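Local coordinates for protein peptidyl-prolyl cis-trans isomerase (Hirschia baltica, PDB 5EX2) that probably catalyses the cis-trans isomerisation of peptide bonds preceding proline, and so is likely to assist protein folding in the periplasm, at residues 98-103 with 143-148; 118-123 with 132-137; 125-130 with 147-152. All coordinates share one frame; numbering follows the deposited sequence.

Interaction 1. Residues 98-103 with 143-148; sequences FRRDPK and KRVESW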
loop_
_atom_site.group_PDB
_atom_site.type_symbol
_atom_site.label_atom_id
_atom_site.label_comp_id
_atom_site.label_asym_id
_atom_site.label_seq_id
_atom_site.Cartn_x
_atom_site.Cartn_y
_atom_site.Cartn_z
ATOM N N PHE A 98 -13.062 0.272 -6.083
ATOM C CA PHE A 98 -12.900 0.050 -7.503
ATOM C C PHE A 98 -13.868 -1.033 -7.943
ATOM O O PHE A 98 -14.333 -1.834 -7.136
ATOM C CB PHE A 98 -11.446 -0.299 -7.865
ATOM C CG PHE A 98 -10.930 -1.596 -7.312
ATOM C CD1 PHE A 98 -10.584 -1.718 -5.979
ATOM C CD2 PHE A 98 -10.716 -2.677 -8.154
ATOM C CE1 PHE A 98 -10.070 -2.906 -5.487
ATOM C CE2 PHE A 98 -10.209 -3.862 -7.664
ATOM C CZ PHE A 98 -9.885 -3.978 -6.331
ATOM N N ARG A 99 -14.196 -1.005 -9.230
ATOM C CA ARG A 99 -15.072 -1.989 -9.855
ATOM C C ARG A 99 -14.211 -3.143 -10.327
ATOM O O ARG A 99 -13.426 -2.982 -11.266
ATOM C CB ARG A 99 -15.818 -1.389 -11.037
ATOM C CG ARG A 99 -16.630 -0.151 -10.717
ATOM C CD ARG A 99 -17.745 -0.457 -9.771
ATOM N NE ARG A 99 -18.648 -1.454 -10.328
ATOM C CZ ARG A 99 -19.622 -2.035 -9.641
ATOM N NH1 ARG A 99 -19.797 -1.692 -8.374
ATOM N NH2 ARG A 99 -20.403 -2.956 -10.212
ATOM N N ARG A 100 -14.335 -4.282 -9.663
ATOM C CA ARG A 100 -13.502 -5.437 -9.933
ATOM C C ARG A 100 -14.242 -6.498 -10.748
ATOM O O ARG A 100 -15.368 -6.872 -10.408
ATOM C CB ARG A 100 -13.025 -6.000 -8.610
ATOM C CG ARG A 100 -12.059 -7.155 -8.743
ATOM C CD ARG A 100 -11.600 -7.699 -7.390
ATOM N NE ARG A 100 -12.717 -8.209 -6.610
ATOM C CZ ARG A 100 -13.172 -9.452 -6.663
ATOM N NH1 ARG A 100 -12.591 -10.360 -7.444
ATOM N NH2 ARG A 100 -14.224 -9.790 -5.939
ATOM N N ASP A 101 -13.605 -6.977 -11.808
ATOM C CA ASP A 101 -14.110 -8.096 -12.587
ATOM C C ASP A 101 -13.629 -9.393 -11.934
ATOM O O ASP A 101 -12.449 -9.712 -12.009
ATOM C CB ASP A 101 -13.613 -7.997 -14.029
ATOM C CG ASP A 101 -14.088 -9.139 -14.910
ATOM O OD1 ASP A 101 -14.738 -10.078 -14.406
ATOM O OD2 ASP A 101 -13.771 -9.107 -16.123
ATOM N N PRO A 102 -14.531 -10.148 -11.295
ATOM C CA PRO A 102 -14.108 -11.350 -10.567
ATOM C C PRO A 102 -13.578 -12.464 -11.456
ATOM O O PRO A 102 -13.064 -13.443 -10.922
ATOM C CB PRO A 102 -15.388 -11.826 -9.884
ATOM C CG PRO A 102 -16.351 -10.744 -10.009
ATOM C CD PRO A 102 -15.983 -9.951 -11.198
ATOM N N LYS A 103 -13.763 -12.341 -12.764
ATOM C CA LYS A 103 -13.251 -13.331 -13.725
ATOM C C LYS A 103 -11.811 -13.002 -14.117
ATOM O O LYS A 103 -11.126 -13.818 -14.745
ATOM C CB LYS A 103 -14.103 -13.370 -14.991
ATOM C CG LYS A 103 -15.585 -13.656 -14.785
ATOM C CD LYS A 103 -15.835 -15.042 -14.229
ATOM C CE LYS A 103 -17.317 -15.400 -14.307
ATOM N NZ LYS A 103 -17.719 -16.362 -13.249
ATOM N N LYS A 143 -20.735 -6.064 -15.130
ATOM C CA LYS A 143 -20.245 -7.398 -14.787
ATOM C C LYS A 143 -19.081 -7.327 -13.808
ATOM O O LYS A 143 -18.191 -8.167 -13.820
ATOM C CB LYS A 143 -19.833 -8.180 -16.048
ATOM C CG LYS A 143 -20.930 -8.281 -17.102
ATOM C CD LYS A 143 -22.114 -9.084 -16.589
ATOM C CE LYS A 143 -23.030 -9.537 -17.721
ATOM N NZ LYS A 143 -24.229 -10.270 -17.217
ATOM N N ARG A 144 -19.126 -6.327 -12.936
ATOM C CA ARG A 144 -18.114 -6.157 -11.908
ATOM C C ARG A 144 -18.789 -6.076 -10.544
ATOM O O ARG A 144 -20.026 -6.076 -10.427
ATOM C CB ARG A 144 -17.240 -4.912 -12.191
ATOM C CG ARG A 144 -16.402 -5.086 -13.467
ATOM C CD ARG A 144 -15.528 -3.891 -13.771
ATOM N NE ARG A 144 -14.770 -4.110 -15.003
ATOM C CZ ARG A 144 -13.466 -3.885 -15.143
ATOM N NH1 ARG A 144 -12.740 -3.407 -14.140
ATOM N NH2 ARG A 144 -12.886 -4.130 -16.308
ATOM N N VAL A 145 -17.957 -6.046 -9.510
ATOM C CA VAL A 145 -18.421 -5.882 -8.143
ATOM C C VAL A 145 -17.557 -4.847 -7.470
ATOM O O VAL A 145 -16.433 -4.585 -7.909
ATOM C CB VAL A 145 -18.376 -7.186 -7.325
ATOM C CG1 VAL A 145 -19.251 -8.214 -7.951
ATOM C CG2 VAL A 145 -16.932 -7.702 -7.151
ATOM N N GLU A 146 -18.082 -4.271 -6.395
ATOM C CA GLU A 146 -17.345 -3.284 -5.638
ATOM C C GLU A 146 -16.298 -3.945 -4.746
ATOM O O GLU A 146 -16.591 -4.885 -4.003
ATOM C CB GLU A 146 -18.316 -2.456 -4.807
ATOM C CG GLU A 146 -17.672 -1.300 -4.087
ATOM C CD GLU A 146 -18.676 -0.388 -3.462
ATOM O OE1 GLU A 146 -19.334 0.359 -4.211
ATOM O OE2 GLU A 146 -18.775 -0.400 -2.223
ATOM N N SER A 147 -15.069 -3.444 -4.827
ATOM C CA SER A 147 -13.989 -3.920 -3.971
ATOM C C SER A 147 -13.164 -2.743 -3.479
ATOM O O SER A 147 -13.264 -1.656 -4.017
ATOM C CB SER A 147 -13.102 -4.903 -4.717
ATOM O OG SER A 147 -13.874 -5.989 -5.237
ATOM N N TRP A 148 -12.369 -2.963 -2.445
ATOM C CA TRP A 148 -11.508 -1.903 -1.934
ATOM C C TRP A 148 -10.304 -2.515 -1.238
ATOM O O TRP A 148 -10.302 -3.698 -0.928
ATOM C CB TRP A 148 -12.297 -0.976 -0.992
ATOM C CG TRP A 148 -13.036 -1.663 0.132
ATOM C CD1 TRP A 148 -12.617 -1.778 1.433
ATOM C CD2 TRP A 148 -14.331 -2.294 0.067
ATOM N NE1 TRP A 148 -13.569 -2.437 2.168
ATOM C CE2 TRP A 148 -14.616 -2.782 1.353
ATOM C CE3 TRP A 148 -15.263 -2.505 -0.956
ATOM C CZ2 TRP A 148 -15.796 -3.460 1.648
ATOM C CZ3 TRP A 148 -16.435 -3.193 -0.661
ATOM C CH2 TRP A 148 -16.686 -3.657 0.629
HETATM O O HOH W 1 -18.990 0.554 -6.897
HETATM O O HOH W 2 -17.425 -10.569 -14.760
HETATM O O HOH W 3 -15.973 -6.603 -16.646
#
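Four backbone hydrogen bonds lace strand 98-100 to strand 145-148. Phe98 and Ser147 exchange one in each direction, as do Arg100 and Val145, with Arg100 N reaching Val145 O over 2.8 Å at a nearly straight 170°. Between them Arg99 and Glu146 form the non-hydrogen-bonded pair. Arg100, CG anti to the backbone N (chi1 -176°), chain bent at chi3, brings NE within 2.9 Å of Ser147 OG, which lies near the guanidinium plane; its NH2 continues into a salt bridge with Asp134, while the hydroxyl also bonds to Thr131. Arg144, extended from CG to NE, donates a hydrogen bond from NH1 to Arg99 O at 3.0 Å; the oxygen lies in the guanidinium plane, while the donor stands above the carbonyl plane. The ladder is the antiparallel edge of a five-stranded sheet distinct from the cyclophilin barrel, with strand 98-100 outermost. The Phe98 ring offers a face to Ser147 CB, a CH-pi contact of 4.0 Å to the centroid, and Pro102 CG meets Val145 CG2 at 4.2 Å. One water joins Arg99 NH1 to Glu146 OE1; Arg99 also forms a salt bridge with Asp142 and Glu146 with Arg183. Another water joins Asp101 OD1 to Lys143 O.

Interaction 2. Residues 118-123 with 132-137; sequences SQYTGF and RQDELA. With MG (magnesium ion), chain C.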
loop_
_atom_site.group_PDB
_atom_site.type_symbol
_atom_site.label_atom_id
_atom_site.label_comp_id
_atom_site.label_asym_id
_atom_site.label_seq_id
_atom_site.Cartn_x
_atom_site.Cartn_y
_atom_site.Cartn_z
ATOM N N SER A 118 -21.889 -11.003 3.452
ATOM C CA SER A 118 -22.115 -10.062 2.366
ATOM C C SER A 118 -20.807 -9.630 1.755
ATOM O O SER A 118 -20.765 -9.144 0.626
ATOM C CB SER A 118 -22.875 -8.837 2.853
ATOM O OG SER A 118 -24.195 -9.197 3.225
ATOM N N GLN A 119 -19.736 -9.777 2.523
ATOM C CA GLN A 119 -18.408 -9.387 2.075
ATOM C C GLN A 119 -17.403 -10.435 2.485
ATOM O O GLN A 119 -17.652 -11.218 3.382
ATOM C CB GLN A 119 -18.027 -8.021 2.661
ATOM C CG GLN A 119 -18.868 -6.900 2.100
ATOM C CD GLN A 119 -18.764 -5.579 2.826
ATOM O OE1 GLN A 119 -19.544 -4.682 2.545
ATOM N NE2 GLN A 119 -17.793 -5.436 3.732
ATOM N N TYR A 120 -16.251 -10.446 1.827
ATOM C CA TYR A 120 -15.149 -11.263 2.293
ATOM C C TYR A 120 -13.878 -10.531 1.943
ATOM O O TYR A 120 -13.905 -9.566 1.179
ATOM C CB TYR A 120 -15.183 -12.677 1.681
ATOM C CG TYR A 120 -14.877 -12.745 0.211
ATOM C CD1 TYR A 120 -15.873 -12.579 -0.746
ATOM C CD2 TYR A 120 -13.585 -13.009 -0.229
ATOM C CE1 TYR A 120 -15.572 -12.654 -2.103
ATOM C CE2 TYR A 120 -13.273 -13.076 -1.573
ATOM C CZ TYR A 120 -14.259 -12.892 -2.511
ATOM O OH TYR A 120 -13.943 -12.972 -3.854
ATOM N N THR A 121 -12.783 -11.019 2.513
ATOM C CA THR A 121 -11.481 -10.464 2.249
ATOM C C THR A 121 -10.559 -11.528 1.678
ATOM O O THR A 121 -10.755 -12.739 1.832
ATOM C CB THR A 121 -10.820 -9.896 3.508
ATOM O OG1 THR A 121 -10.518 -10.960 4.416
ATOM C CG2 THR A 121 -11.696 -8.845 4.201
ATOM N N GLY A 122 -9.522 -11.059 1.022
ATOM C CA GLY A 122 -8.532 -11.944 0.452
ATOM C C GLY A 122 -7.401 -11.091 -0.049
ATOM O O GLY A 122 -7.256 -9.928 0.352
ATOM N N PHE A 123 -6.579 -11.684 -0.897
ATOM C CA PHE A 123 -5.381 -11.020 -1.399
ATOM C C PHE A 123 -5.335 -11.027 -2.908
ATOM O O PHE A 123 -5.724 -12.007 -3.558
ATOM C CB PHE A 123 -4.123 -11.701 -0.877
ATOM C CG PHE A 123 -3.964 -11.675 0.625
ATOM C CD1 PHE A 123 -3.343 -10.613 1.258
ATOM C CD2 PHE A 123 -4.415 -12.734 1.393
ATOM C CE1 PHE A 123 -3.174 -10.608 2.643
ATOM C CE2 PHE A 123 -4.250 -12.736 2.777
ATOM C CZ PHE A 123 -3.626 -11.675 3.394
ATOM N N ARG A 132 -17.512 -6.978 -2.111
ATOM C CA ARG A 132 -18.857 -7.514 -2.219
ATOM C C ARG A 132 -18.767 -8.850 -2.956
ATOM O O ARG A 132 -17.759 -9.168 -3.588
ATOM C CB ARG A 132 -19.775 -6.516 -2.927
ATOM C CG ARG A 132 -19.790 -5.143 -2.279
ATOM C CD ARG A 132 -20.335 -5.177 -0.867
ATOM N NE ARG A 132 -21.769 -5.427 -0.857
ATOM C CZ ARG A 132 -22.511 -5.485 0.245
ATOM N NH1 ARG A 132 -21.962 -5.287 1.441
ATOM N NH2 ARG A 132 -23.808 -5.712 0.148
ATOM N N GLN A 133 -19.803 -9.664 -2.842
ATOM C CA GLN A 133 -19.719 -11.022 -3.345
ATOM C C GLN A 133 -19.619 -11.091 -4.860
ATOM O O GLN A 133 -20.325 -10.393 -5.581
ATOM C CB GLN A 133 -20.932 -11.817 -2.858
ATOM C CG GLN A 133 -20.805 -12.190 -1.408
ATOM C CD GLN A 133 -19.709 -13.195 -1.138
ATOM O OE1 GLN A 133 -19.135 -13.787 -2.068
ATOM N NE2 GLN A 133 -19.422 -13.415 0.129
ATOM N N ASP A 134 -18.762 -11.989 -5.341
ATOM C CA ASP A 134 -18.497 -12.129 -6.768
ATOM C C ASP A 134 -19.743 -12.488 -7.561
ATOM O O ASP A 134 -19.860 -12.132 -8.730
ATOM C CB ASP A 134 -17.417 -13.191 -6.981
ATOM C CG ASP A 134 -16.189 -12.917 -6.150
ATOM O OD1 ASP A 134 -15.299 -12.189 -6.613
ATOM O OD2 ASP A 134 -16.125 -13.425 -5.013
ATOM N N GLU A 135 -20.686 -13.169 -6.922
ATOM C CA GLU A 135 -21.915 -13.575 -7.589
ATOM C C GLU A 135 -22.718 -12.373 -8.097
ATOM O O GLU A 135 -23.538 -12.497 -9.001
ATOM C CB GLU A 135 -22.788 -14.433 -6.644
ATOM C CG GLU A 135 -22.196 -15.822 -6.306
ATOM C CD GLU A 135 -21.094 -15.805 -5.246
ATOM O OE1 GLU A 135 -20.904 -14.777 -4.572
ATOM O OE2 GLU A 135 -20.398 -16.837 -5.076
ATOM N N LEU A 136 -22.496 -11.196 -7.532
ATOM C CA LEU A 136 -23.225 -10.022 -8.001
ATOM C C LEU A 136 -22.842 -9.662 -9.428
ATOM O O LEU A 136 -23.610 -9.023 -10.142
ATOM C CB LEU A 136 -22.974 -8.829 -7.079
ATOM C CG LEU A 136 -23.345 -9.042 -5.611
ATOM C CD1 LEU A 136 -23.111 -7.765 -4.841
ATOM C CD2 LEU A 136 -24.764 -9.527 -5.433
ATOM N N ALA A 137 -21.662 -10.082 -9.863
ATOM C CA ALA A 137 -21.216 -9.732 -11.204
ATOM C C ALA A 137 -22.015 -10.394 -12.316
ATOM O O ALA A 137 -21.923 -9.995 -13.479
ATOM C CB ALA A 137 -19.747 -10.080 -11.372
HETATM MG MG MG C . -19.082 -15.954 -3.040
HETATM O O HOH W 4 -22.218 -8.794 -1.529
HETATM O O HOH W 5 -20.884 -16.367 -1.620
HETATM O O HOH W 6 -18.728 -18.221 -3.074
HETATM O O HOH W 7 -17.135 -15.442 -4.451
#
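The polar groups that carry the contact between residues 118-123 and 132-137 have identifiable partners. The shortest hydrogen bond between the two segments runs from Tyr120 OH to the syn lone pair of Asp134 OD2, at 2.5 Å; the tyrosine, its CG in the crowded position between N and carbonyl carbon (chi1 70°), delivers the hydroxyl tip-first, and the carboxylate crosses it with its plane 45° from the ring. Asp134 OD1 is engaged separately, in a salt bridge with Arg100. Arg132, curled at chi2 and chi3, donates NH1 to a lone pair of Gln119 OE1 at 2.7 Å, with the acceptor in the guanidinium plane, and Gln119 NE2 turns to Glu130. A water bridges the backbone, donating to Ser118 O at 2.6 Å and accepting from Gln133 N. Gln133 OE1 binds the magnesium ion at 2.4 Å and its NE2 bonds to Lys117 O, which fixes the rotation of the amide. Glu135 OE2, Gln115 and three waters complete the metal shell. A phenylalanine in place of the tyrosine removes the hydroxyl, and the carboxylate of Asp134, losing this donor, would probably be held less firmly. Glu135 is also seen to bind calcium, and the oxygen-only shell with a 2.6 Å Glu135 OE2 bond to magnesium is consistent with that. Arg100 and the nearby magnesium would probably favour an ionised Asp134, to which the tyrosine donates.

Interaction 3. Residues 125-130 with 147-152; sequences NGFPIE and SWMPHC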
loop_
_atom_site.group_PDB
_atom_site.type_symbol
_atom_site.label_atom_id
_atom_site.label_comp_id
_atom_site.label_asym_id
_atom_site.label_seq_id
_atom_site.Cartn_x
_atom_site.Cartn_y
_atom_site.Cartn_z
ATOM N N ASN A 125 -2.180 -9.833 -5.617
ATOM C CA ASN A 125 -0.861 -9.236 -5.833
ATOM C C ASN A 125 -0.260 -8.705 -4.551
ATOM O O ASN A 125 0.467 -7.710 -4.551
ATOM C CB ASN A 125 -0.964 -8.125 -6.874
ATOM C CG ASN A 125 -0.789 -8.642 -8.273
ATOM O OD1 ASN A 125 -0.769 -9.846 -8.500
ATOM N ND2 ASN A 125 -0.648 -7.730 -9.223
ATOM N N GLY A 126 -0.545 -9.384 -3.453
ATOM C CA GLY A 126 0.015 -9.019 -2.167
ATOM C C GLY A 126 -0.717 -7.889 -1.475
ATOM O O GLY A 126 -0.341 -7.501 -0.363
ATOM N N PHE A 127 -1.736 -7.335 -2.125
ATOM C CA PHE A 127 -2.555 -6.299 -1.514
ATOM C C PHE A 127 -3.749 -6.937 -0.836
ATOM O O PHE A 127 -4.357 -7.864 -1.389
ATOM C CB PHE A 127 -3.041 -5.285 -2.547
ATOM C CG PHE A 127 -1.920 -4.563 -3.271
ATOM C CD1 PHE A 127 -1.231 -3.530 -2.656
ATOM C CD2 PHE A 127 -1.542 -4.913 -4.562
ATOM C CE1 PHE A 127 -0.203 -2.858 -3.303
ATOM C CE2 PHE A 127 -0.499 -4.231 -5.202
ATOM C CZ PHE A 127 0.149 -3.211 -4.572
ATOM N N PRO A 128 -4.117 -6.443 0.353
ATOM C CA PRO A 128 -5.339 -6.926 0.979
ATOM C C PRO A 128 -6.524 -6.318 0.250
ATOM O O PRO A 128 -6.499 -5.142 -0.125
ATOM C CB PRO A 128 -5.213 -6.424 2.410
ATOM C CG PRO A 128 -4.436 -5.137 2.268
ATOM C CD PRO A 128 -3.482 -5.369 1.135
ATOM N N ILE A 129 -7.577 -7.108 0.067
ATOM C CA ILE A 129 -8.750 -6.683 -0.669
ATOM C C ILE A 129 -9.979 -7.130 0.099
ATOM O O ILE A 129 -9.991 -8.227 0.646
ATOM C CB ILE A 129 -8.794 -7.278 -2.092
ATOM C CG1 ILE A 129 -7.519 -6.953 -2.876
ATOM C CG2 ILE A 129 -10.044 -6.809 -2.839
ATOM C CD1 ILE A 129 -7.384 -5.504 -3.264
ATOM N N GLU A 130 -10.977 -6.256 0.190
ATOM C CA GLU A 130 -12.300 -6.621 0.683
ATOM C C GLU A 130 -13.284 -6.382 -0.447
ATOM O O GLU A 130 -13.120 -5.482 -1.263
ATOM C CB GLU A 130 -12.686 -5.816 1.934
ATOM C CG GLU A 130 -14.004 -6.238 2.521
ATOM C CD GLU A 130 -14.272 -5.644 3.879
ATOM O OE1 GLU A 130 -13.644 -4.626 4.243
ATOM O OE2 GLU A 130 -15.119 -6.208 4.580
ATOM N N SER A 147 -15.069 -3.444 -4.827
ATOM C CA SER A 147 -13.989 -3.920 -3.971
ATOM C C SER A 147 -13.164 -2.743 -3.479
ATOM O O SER A 147 -13.264 -1.656 -4.017
ATOM C CB SER A 147 -13.102 -4.903 -4.717
ATOM O OG SER A 147 -13.874 -5.989 -5.237
ATOM N N TRP A 148 -12.369 -2.963 -2.445
ATOM C CA TRP A 148 -11.508 -1.903 -1.934
ATOM C C TRP A 148 -10.304 -2.515 -1.238
ATOM O O TRP A 148 -10.302 -3.698 -0.928
ATOM C CB TRP A 148 -12.297 -0.976 -0.992
ATOM C CG TRP A 148 -13.036 -1.663 0.132
ATOM C CD1 TRP A 148 -12.617 -1.778 1.433
ATOM C CD2 TRP A 148 -14.331 -2.294 0.067
ATOM N NE1 TRP A 148 -13.569 -2.437 2.168
ATOM C CE2 TRP A 148 -14.616 -2.782 1.353
ATOM C CE3 TRP A 148 -15.263 -2.505 -0.956
ATOM C CZ2 TRP A 148 -15.796 -3.460 1.648
ATOM C CZ3 TRP A 148 -16.435 -3.193 -0.661
ATOM C CH2 TRP A 148 -16.686 -3.657 0.629
ATOM N N MET A 149 -9.263 -1.713 -1.023
ATOM C CA MET A 149 -8.121 -2.167 -0.272
ATOM C C MET A 149 -8.274 -1.666 1.147
ATOM O O MET A 149 -8.098 -0.464 1.401
ATOM C CB MET A 149 -6.818 -1.664 -0.885
ATOM C CG MET A 149 -5.605 -2.023 -0.057
ATOM S SD MET A 149 -4.070 -1.993 -1.004
ATOM C CE MET A 149 -3.927 -0.267 -1.422
ATOM N N PRO A 150 -8.602 -2.568 2.073
ATOM C CA PRO A 150 -8.850 -2.114 3.443
ATOM C C PRO A 150 -7.600 -1.601 4.115
ATOM O O PRO A 150 -6.496 -1.959 3.719
ATOM C CB PRO A 150 -9.357 -3.375 4.136
ATOM C CG PRO A 150 -8.756 -4.483 3.376
ATOM C CD PRO A 150 -8.780 -4.023 1.947
ATOM N N HIS A 151 -7.792 -0.764 5.124
ATOM C CA HIS A 151 -6.690 -0.086 5.760
ATOM C C HIS A 151 -6.050 -0.968 6.838
ATOM O O HIS A 151 -6.081 -0.674 8.030
ATOM C CB HIS A 151 -7.187 1.256 6.293
ATOM C CG HIS A 151 -7.463 2.247 5.201
ATOM N ND1 HIS A 151 -8.566 2.181 4.383
ATOM C CD2 HIS A 151 -6.750 3.317 4.784
ATOM C CE1 HIS A 151 -8.518 3.176 3.509
ATOM N NE2 HIS A 151 -7.424 3.877 3.729
ATOM N N CYS A 152 -5.461 -2.071 6.397
ATOM C CA CYS A 152 -4.631 -2.909 7.240
ATOM C C CYS A 152 -3.343 -2.165 7.549
ATOM O O CYS A 152 -2.958 -1.284 6.801
ATOM C CB CYS A 152 -4.262 -4.237 6.545
ATOM S SG CYS A 152 -5.587 -5.254 5.996
#
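The side chains of Glu130 and Trp148 run alongside one another from the same face of the sheet, and their backbones form an antiparallel hydrogen-bonded pair: Glu130 N reaches Trp148 O at 2.9 Å and Trp148 N returns the bond to Glu130 O. The glutamate chain, CG anti to the backbone N (chi1 -176°), follows the indole, its CB over the face of the five-membered ring in a CH-pi contact, 3.9 Å from the centroid. OE1, whose stronger partner is Arg179 in a salt bridge, accepts a weak bond from Trp148 NE1 at 3.0 Å, bent to 130°. Pro128 CB rests against Cys152 SG at 3.8 Å and Pro150 CG at 4.2 Å. Phe127 CD1 meets Met149 SD at 3.6 Å, an oblique Met-aromatic contact. Pro128 O is buried without a hydrogen-bond donor; Met149 CA, 3.4 Å from that oxygen, gives it a CA-H...O contact. In the next shell Gln119 binds Glu130 OE2 and the disulfide to Cys254 ties down Cys152. Val155 packs on both Pro128 and Met149. The arrangement is an antiparallel strand pair of the five-stranded sheet, from which residues 149-152 turn away, through an inverse gamma turn centred on His151, towards cyclophilin barrel strand 155-158.

All three interactions draw on one five-stranded sheet, yet their chemistry changes with depth. Interaction 3, its centre about 8 Å from the centre of the chain, is buried and combines apolar packing with a short strand pairing; interaction 1 is partly buried and mixes a strand ladder with charged side chains, some of them exposed; interaction 2 lies at the surface, where water and a metal ion take part and side-chain bonds replace a regular ladder. Strand 145-148 serves two of them, pairing with strand 98-100 in interaction 1 and with strand 127-132 in interaction 3. Interactions 1 and 2, with centres about 8 Å apart, meet through a salt bridge, whereas neighbouring strands 119-124 and 127-132 tie interaction 2 to interaction 3 by backbone bonds.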